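Local coordinates for protein RNA-dependent RNA polymerase (PDB 6DX3) that probably removes ubiquitin from host proteins, acting as the viral ovarian tumor (OTU) domain cysteine protease of a nairovirus RNA-dependent RNA polymerase, at residues 82-86 and 87-91; 101-104 and 105-109; 135-138 and 139-142. All coordinates share one frame; numbering follows the deposited sequence.

Contact 1 (82-86 and 87-91)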
loop_
_atom_site.group_PDB
_atom_site.type_symbol
_atom_site.label_atom_id
_atom_site.label_comp_id
_atom_site.label_asym_id
_atom_site.label_seq_id
_atom_site.Cartn_x
_atom_site.Cartn_y
_atom_site.Cartn_z
ATOM N N THR A 82 -17.036 1.598 -4.270
ATOM C CA THR A 82 -16.661 2.984 -4.022
ATOM C C THR A 82 -17.819 3.958 -4.184
ATOM O O THR A 82 -17.780 5.046 -3.599
ATOM C CB THR A 82 -15.529 3.412 -4.960
ATOM O OG1 THR A 82 -16.003 3.406 -6.312
ATOM C CG2 THR A 82 -14.342 2.470 -4.835
ATOM N N GLY A 83 -18.839 3.605 -4.961
ATOM C CA GLY A 83 -19.908 4.541 -5.241
ATOM C C GLY A 83 -19.549 5.643 -6.211
ATOM O O GLY A 83 -20.299 6.617 -6.324
ATOM N N GLU A 84 -18.428 5.520 -6.915
ATOM C CA GLU A 84 -17.968 6.529 -7.853
ATOM C C GLU A 84 -17.766 5.913 -9.230
ATOM O O GLU A 84 -17.712 4.689 -9.389
ATOM C CB GLU A 84 -16.647 7.164 -7.389
ATOM C CG GLU A 84 -16.711 7.905 -6.064
ATOM C CD GLU A 84 -15.343 8.031 -5.414
ATOM O OE1 GLU A 84 -14.611 7.021 -5.369
ATOM O OE2 GLU A 84 -14.995 9.138 -4.956
ATOM N N ASP A 85 -17.661 6.779 -10.231
ATOM C CA ASP A 85 -17.163 6.383 -11.535
ATOM C C ASP A 85 -15.714 6.852 -11.667
ATOM O O ASP A 85 -15.154 7.472 -10.760
ATOM C CB ASP A 85 -18.052 6.933 -12.654
ATOM C CG ASP A 85 -18.162 8.445 -12.633
ATOM O OD1 ASP A 85 -17.646 9.078 -11.690
ATOM O OD2 ASP A 85 -18.774 9.003 -13.566
ATOM N N LEU A 86 -15.100 6.550 -12.812
ATOM C CA LEU A 86 -13.685 6.860 -12.986
ATOM C C LEU A 86 -13.433 8.364 -12.948
ATOM O O LEU A 86 -12.480 8.822 -12.308
ATOM C CB LEU A 86 -13.175 6.257 -14.294
ATOM C CG LEU A 86 -11.707 6.492 -14.654
ATOM C CD1 LEU A 86 -10.771 6.002 -13.550
ATOM C CD2 LEU A 86 -11.384 5.812 -15.975
ATOM N N ASN A 87 -14.286 9.148 -13.617
ATOM C CA ASN A 87 -14.080 10.594 -13.670
ATOM C C ASN A 87 -14.192 11.225 -12.287
ATOM O O ASN A 87 -13.415 12.123 -11.943
ATOM C CB ASN A 87 -15.086 11.237 -14.622
ATOM C CG ASN A 87 -14.866 10.834 -16.059
ATOM O OD1 ASN A 87 -15.800 10.426 -16.751
ATOM N ND2 ASN A 87 -13.626 10.946 -16.524
ATOM N N GLY A 88 -15.163 10.781 -11.485
ATOM C CA GLY A 88 -15.301 11.308 -10.140
ATOM C C GLY A 88 -14.243 10.788 -9.190
ATOM O O GLY A 88 -13.828 11.497 -8.268
ATOM N N TYR A 89 -13.789 9.551 -9.399
ATOM C CA TYR A 89 -12.729 8.995 -8.567
ATOM C C TYR A 89 -11.430 9.768 -8.752
ATOM O O TYR A 89 -10.774 10.145 -7.773
ATOM C CB TYR A 89 -12.538 7.515 -8.895
ATOM C CG TYR A 89 -11.261 6.899 -8.368
ATOM C CD1 TYR A 89 -11.164 6.471 -7.050
ATOM C CD2 TYR A 89 -10.158 6.724 -9.198
ATOM C CE1 TYR A 89 -10.003 5.899 -6.569
ATOM C CE2 TYR A 89 -8.991 6.151 -8.726
ATOM C CZ TYR A 89 -8.918 5.740 -7.413
ATOM O OH TYR A 89 -7.758 5.169 -6.939
ATOM N N LEU A 90 -11.050 10.025 -10.008
ATOM C CA LEU A 90 -9.817 10.761 -10.274
ATOM C C LEU A 90 -9.904 12.191 -9.760
ATOM O O LEU A 90 -8.913 12.741 -9.266
ATOM C CB LEU A 90 -9.511 10.749 -11.775
ATOM C CG LEU A 90 -9.187 9.394 -12.412
ATOM C CD1 LEU A 90 -9.024 9.531 -13.921
ATOM C CD2 LEU A 90 -7.939 8.777 -11.788
ATOM N N ALA A 91 -11.082 12.813 -9.863
ATOM C CA ALA A 91 -11.232 14.184 -9.389
ATOM C C ALA A 91 -10.997 14.291 -7.886
ATOM O O ALA A 91 -10.584 15.348 -7.395
ATOM C CB ALA A 91 -12.617 14.722 -9.751
#
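D85 and G88 open the helix 86-93 in a way that serves as a worked example of N-capping. D85 OD1 accepts from G88 N at 3.0 Å, with the N-H pointing at it from 45° above the carboxylate plane. The cap depends on the side chain of D85 turning CG between its own backbone N and carbonyl carbon (chi1 58°), which brings OD1 over the first turn, where an amide lacks a helical carbonyl partner. A negative charge at this end would also probably suit the helix dipole.

Backbone bonds continue the first turn. Y89 N donates to D85 O at 2.8 Å and L90 N to L86 O at 3.0 Å, so the capping residue contributes both a side-chain and a main-chain acceptor. Just upstream, T82 OG1 accepts from E84 N at 3.3 Å, which makes an ST turn.

Apolar contact follows the i, i+4 spacing: L86 CD1 meets L90 CG at 3.9 Å, the two branched ends crossing at a slant. E84 reaches Y89 differently, with OE1 in plane at the edge of the ring, 3.9 Å from CD1, and the carboxylate turned almost perpendicular to it (83°). Its main polar partner is R92, through a salt bridge from OE2.

L86, Y89 and L90 pack on A69 of helix 57-72, whereas Y89 also touches L103 on helix 102-112, and its OH bonds to E104 there, so this short surface helix rests against two others.

Contact 2 (101-104 and 105-109)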
loop_
_atom_site.group_PDB
_atom_site.type_symbol
_atom_site.label_atom_id
_atom_site.label_comp_id
_atom_site.label_asym_id
_atom_site.label_seq_id
_atom_site.Cartn_x
_atom_site.Cartn_y
_atom_site.Cartn_z
ATOM N N SER A 101 -5.729 5.318 -0.271
ATOM C CA SER A 101 -6.390 4.184 0.368
ATOM C C SER A 101 -5.944 2.898 -0.323
ATOM O O SER A 101 -5.084 2.911 -1.209
ATOM C CB SER A 101 -7.916 4.355 0.335
ATOM O OG SER A 101 -8.417 4.194 -0.984
ATOM N N SER A 102 -6.550 1.776 0.077
ATOM C CA SER A 102 -6.142 0.477 -0.452
ATOM C C SER A 102 -6.436 0.344 -1.942
ATOM O O SER A 102 -5.743 -0.401 -2.643
ATOM C CB SER A 102 -6.831 -0.646 0.329
ATOM O OG SER A 102 -8.227 -0.666 0.077
ATOM N N LEU A 103 -7.450 1.049 -2.447
ATOM C CA LEU A 103 -7.749 0.974 -3.875
ATOM C C LEU A 103 -6.627 1.578 -4.710
ATOM O O LEU A 103 -6.359 1.101 -5.818
ATOM C CB LEU A 103 -9.075 1.673 -4.178
ATOM C CG LEU A 103 -9.460 1.760 -5.659
ATOM C CD1 LEU A 103 -9.498 0.375 -6.291
ATOM C CD2 LEU A 103 -10.800 2.461 -5.822
ATOM N N GLU A 104 -5.966 2.619 -4.202
ATOM C CA GLU A 104 -4.818 3.178 -4.909
ATOM C C GLU A 104 -3.627 2.231 -4.863
ATOM O O GLU A 104 -2.848 2.168 -5.823
ATOM C CB GLU A 104 -4.446 4.538 -4.318
ATOM C CG GLU A 104 -5.461 5.647 -4.591
ATOM C CD GLU A 104 -6.763 5.458 -3.829
ATOM O OE1 GLU A 104 -7.737 4.957 -4.428
ATOM O OE2 GLU A 104 -6.809 5.802 -2.632
ATOM N N VAL A 105 -3.463 1.494 -3.762
ATOM C CA VAL A 105 -2.471 0.423 -3.737
ATOM C C VAL A 105 -2.826 -0.638 -4.766
ATOM O O VAL A 105 -1.955 -1.153 -5.479
ATOM C CB VAL A 105 -2.365 -0.183 -2.326
ATOM C CG1 VAL A 105 -1.404 -1.358 -2.341
ATOM C CG2 VAL A 105 -1.937 0.860 -1.315
ATOM N N ASN A 106 -4.112 -0.987 -4.849
ATOM C CA ASN A 106 -4.584 -1.948 -5.840
ATOM C C ASN A 106 -4.127 -1.560 -7.240
ATOM O O ASN A 106 -3.523 -2.366 -7.956
ATOM C CB ASN A 106 -6.114 -2.039 -5.767
ATOM C CG ASN A 106 -6.672 -3.253 -6.489
ATOM O OD1 ASN A 106 -6.143 -3.686 -7.515
ATOM N ND2 ASN A 106 -7.761 -3.804 -5.957
ATOM N N PHE A 107 -4.385 -0.311 -7.636
ATOM C CA PHE A 107 -4.039 0.123 -8.988
ATOM C C PHE A 107 -2.530 0.169 -9.198
ATOM O O PHE A 107 -2.037 -0.232 -10.258
ATOM C CB PHE A 107 -4.668 1.487 -9.273
ATOM C CG PHE A 107 -6.123 1.411 -9.634
ATOM C CD1 PHE A 107 -6.577 0.453 -10.525
ATOM C CD2 PHE A 107 -7.038 2.288 -9.071
ATOM C CE1 PHE A 107 -7.918 0.374 -10.858
ATOM C CE2 PHE A 107 -8.381 2.215 -9.400
ATOM C CZ PHE A 107 -8.822 1.258 -10.292
ATOM N N PHE A 108 -1.777 0.655 -8.207
ATOM C CA PHE A 108 -0.328 0.741 -8.376
ATOM C C PHE A 108 0.301 -0.641 -8.491
ATOM O O PHE A 108 1.220 -0.846 -9.295
ATOM C CB PHE A 108 0.299 1.514 -7.217
ATOM C CG PHE A 108 1.797 1.599 -7.292
ATOM C CD1 PHE A 108 2.412 2.481 -8.166
ATOM C CD2 PHE A 108 2.593 0.793 -6.491
ATOM C CE1 PHE A 108 3.791 2.558 -8.239
ATOM C CE2 PHE A 108 3.973 0.867 -6.561
ATOM C CZ PHE A 108 4.573 1.751 -7.432
ATOM N N SER A 109 -0.178 -1.599 -7.693
ATOM C CA SER A 109 0.347 -2.959 -7.760
ATOM C C SER A 109 0.118 -3.568 -9.137
ATOM O O SER A 109 0.973 -4.301 -9.650
ATOM C CB SER A 109 -0.301 -3.821 -6.678
ATOM O OG SER A 109 -1.707 -3.873 -6.853
#
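This is a local i, i+4 contact along the first turns of helix 102-112, a buried helix of the OTU protease domain, with S101 at its N-cap position. N106 N donates to S102 O at 2.8 Å, F107 N to L103 O at 3.0 Å and F108 N to E104 O at 3.0 Å. The bond from V105 N to S101 O is weak, so the ladder is looser at its start than one turn further on.

Among the side chains, L103 and F107 illustrate the same spacing. They lie side by side and point the same way, with L103 CD1 at 3.8 Å from F107 CE2 and the carbonyl O of L103 also near the ring. The leucine reaches it because CG stands opposite the backbone N (chi1 176°). F107 then continues onto A68 and A69 of helix 57-72, and V105 touches Y133 of strand 126-133 and L41 of helix 40-49.

Several of the polar side chains in this interior setting have partners. E104 bends at chi2 (70°), folding its carboxylate back along the helix start, where OE2 accepts weakly from S101 N at 2.6 Å, the N3 half of a capping box; OE1 takes the hydroxyl of Y89. E78 holds both S102 OG and N106 ND2, one carboxylate oxygen for each, and N106 OD1 is met by Q110. Further along, S109 bends back onto the preceding turn, its OG donating to N106 O at 2.6 Å from 35° above the carbonyl plane.

Contact 3 (135-138 and 139-142)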
loop_
_atom_site.group_PDB
_atom_site.type_symbol
_atom_site.label_atom_id
_atom_site.label_comp_id
_atom_site.label_asym_id
_atom_site.label_seq_id
_atom_site.Cartn_x
_atom_site.Cartn_y
_atom_site.Cartn_z
ATOM N N GLU A 135 1.069 -11.826 -5.271
ATOM C CA GLU A 135 1.361 -13.186 -4.843
ATOM C C GLU A 135 2.730 -13.362 -4.202
ATOM O O GLU A 135 2.978 -14.414 -3.603
ATOM C CB GLU A 135 1.259 -14.157 -6.031
ATOM C CG GLU A 135 0.024 -13.976 -6.890
ATOM C CD GLU A 135 -1.216 -14.543 -6.239
ATOM O OE1 GLU A 135 -1.074 -15.334 -5.284
ATOM O OE2 GLU A 135 -2.334 -14.201 -6.683
ATOM N N ASP A 136 3.618 -12.377 -4.305
ATOM C CA ASP A 136 5.004 -12.582 -3.917
ATOM C C ASP A 136 5.132 -12.783 -2.408
ATOM O O ASP A 136 4.293 -12.310 -1.634
ATOM C CB ASP A 136 5.860 -11.399 -4.356
ATOM C CG ASP A 136 6.067 -11.356 -5.855
ATOM O OD1 ASP A 136 5.990 -12.427 -6.494
ATOM O OD2 ASP A 136 6.311 -10.256 -6.392
ATOM N N PRO A 137 6.168 -13.495 -1.965
ATOM C CA PRO A 137 6.423 -13.610 -0.527
ATOM C C PRO A 137 6.629 -12.247 0.119
ATOM O O PRO A 137 6.887 -11.239 -0.545
ATOM C CB PRO A 137 7.698 -14.458 -0.461
ATOM C CG PRO A 137 7.680 -15.256 -1.720
ATOM C CD PRO A 137 7.056 -14.365 -2.758
ATOM N N MET A 138 6.516 -12.237 1.448
ATOM C CA MET A 138 6.560 -10.987 2.199
ATOM C C MET A 138 7.897 -10.274 2.034
ATOM O O MET A 138 7.942 -9.046 1.887
ATOM C CB MET A 138 6.279 -11.272 3.674
ATOM C CG MET A 138 6.284 -10.056 4.576
ATOM S SD MET A 138 6.231 -10.542 6.310
ATOM C CE MET A 138 7.814 -11.366 6.485
ATOM N N LEU A 139 8.998 -11.026 2.047
ATOM C CA LEU A 139 10.329 -10.431 2.039
ATOM C C LEU A 139 10.731 -9.861 0.684
ATOM O O LEU A 139 11.709 -9.109 0.618
ATOM C CB LEU A 139 11.363 -11.466 2.490
ATOM C CG LEU A 139 11.236 -11.916 3.947
ATOM C CD1 LEU A 139 12.259 -12.994 4.275
ATOM C CD2 LEU A 139 11.382 -10.728 4.889
ATOM N N GLU A 140 10.019 -10.195 -0.394
ATOM C CA GLU A 140 10.295 -9.637 -1.712
ATOM C C GLU A 140 9.163 -8.747 -2.206
ATOM O O GLU A 140 9.019 -8.541 -3.417
ATOM C CB GLU A 140 10.575 -10.753 -2.718
ATOM C CG GLU A 140 9.826 -12.036 -2.447
ATOM C CD GLU A 140 10.418 -13.212 -3.191
ATOM O OE1 GLU A 140 10.149 -13.345 -4.404
ATOM O OE2 GLU A 140 11.158 -13.998 -2.563
ATOM N N SER A 141 8.355 -8.220 -1.292
ATOM C CA SER A 141 7.246 -7.336 -1.608
ATOM C C SER A 141 7.397 -6.031 -0.836
ATOM O O SER A 141 8.261 -5.887 0.032
ATOM C CB SER A 141 5.902 -7.994 -1.273
ATOM O OG SER A 141 5.780 -9.262 -1.891
ATOM N N ILE A 142 6.534 -5.079 -1.160
ATOM C CA ILE A 142 6.440 -3.831 -0.415
ATOM C C ILE A 142 5.505 -4.042 0.768
ATOM O O ILE A 142 4.372 -4.510 0.604
ATOM C CB ILE A 142 5.941 -2.688 -1.312
ATOM C CG1 ILE A 142 6.965 -2.392 -2.414
ATOM C CG2 ILE A 142 5.649 -1.448 -0.477
ATOM C CD1 ILE A 142 6.430 -1.506 -3.514
HETATM O O HOH W 1 6.980 -7.803 -5.601
#
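The carboxylate of E140 lies across the ring of P137, with the ring carbons CG and CD above its plane. E140 CD is 3.6 Å from P137 CD, and the two side chains meet at a slant. E140 chi1 is 32°, off a staggered value, with the carboxylate over the proline ring. The carboxylate of D136 joins the same turn through a water, which donates to D136 OD2 at 2.7 Å and to E140 O at 3.1 Å.

P137 O collects two donors. S141 OG reaches it at 2.6 Å from 37° above the carbonyl plane, while E140 N makes a weak bond at 3.3 Å that closes a type I turn around M138 and L139. A second weak bond, S141 N to M138 O at 3.3 Å, overlaps it; of the three direct bonds the one from the hydroxyl is the shortest.

Such consecutive turns let the chain reverse between strands 126-133 and 142-147, passing strand 116-121, which lies between them in the sheet. M138 rests on Y117 and W119 of that middle strand, D136 O accepts from the Y117 hydroxyl, and L139 touches P156 of strand 150-156.

In the fold
Read from the N terminus, the three contacts follow in series; each is a bend or helix start within one continuous stretch, and none nests in or crosses another. Contact 1 ends the loop after helix 57-72 and starts helix 86-93. Contact 2 starts the next helix, 102-112, near the middle of the chain. These two touch: T82 CG2 packs 3.7 Å from L103 CD2, and Y89 OH packs on F107 CD2, tying the surface helix to the buried one. Contact 3 turns the chain between strands 126-133 and 142-147; its nearest atoms stay about 5 Å from contact 2, and it lies on the opposite side of the chain's centre from contact 1.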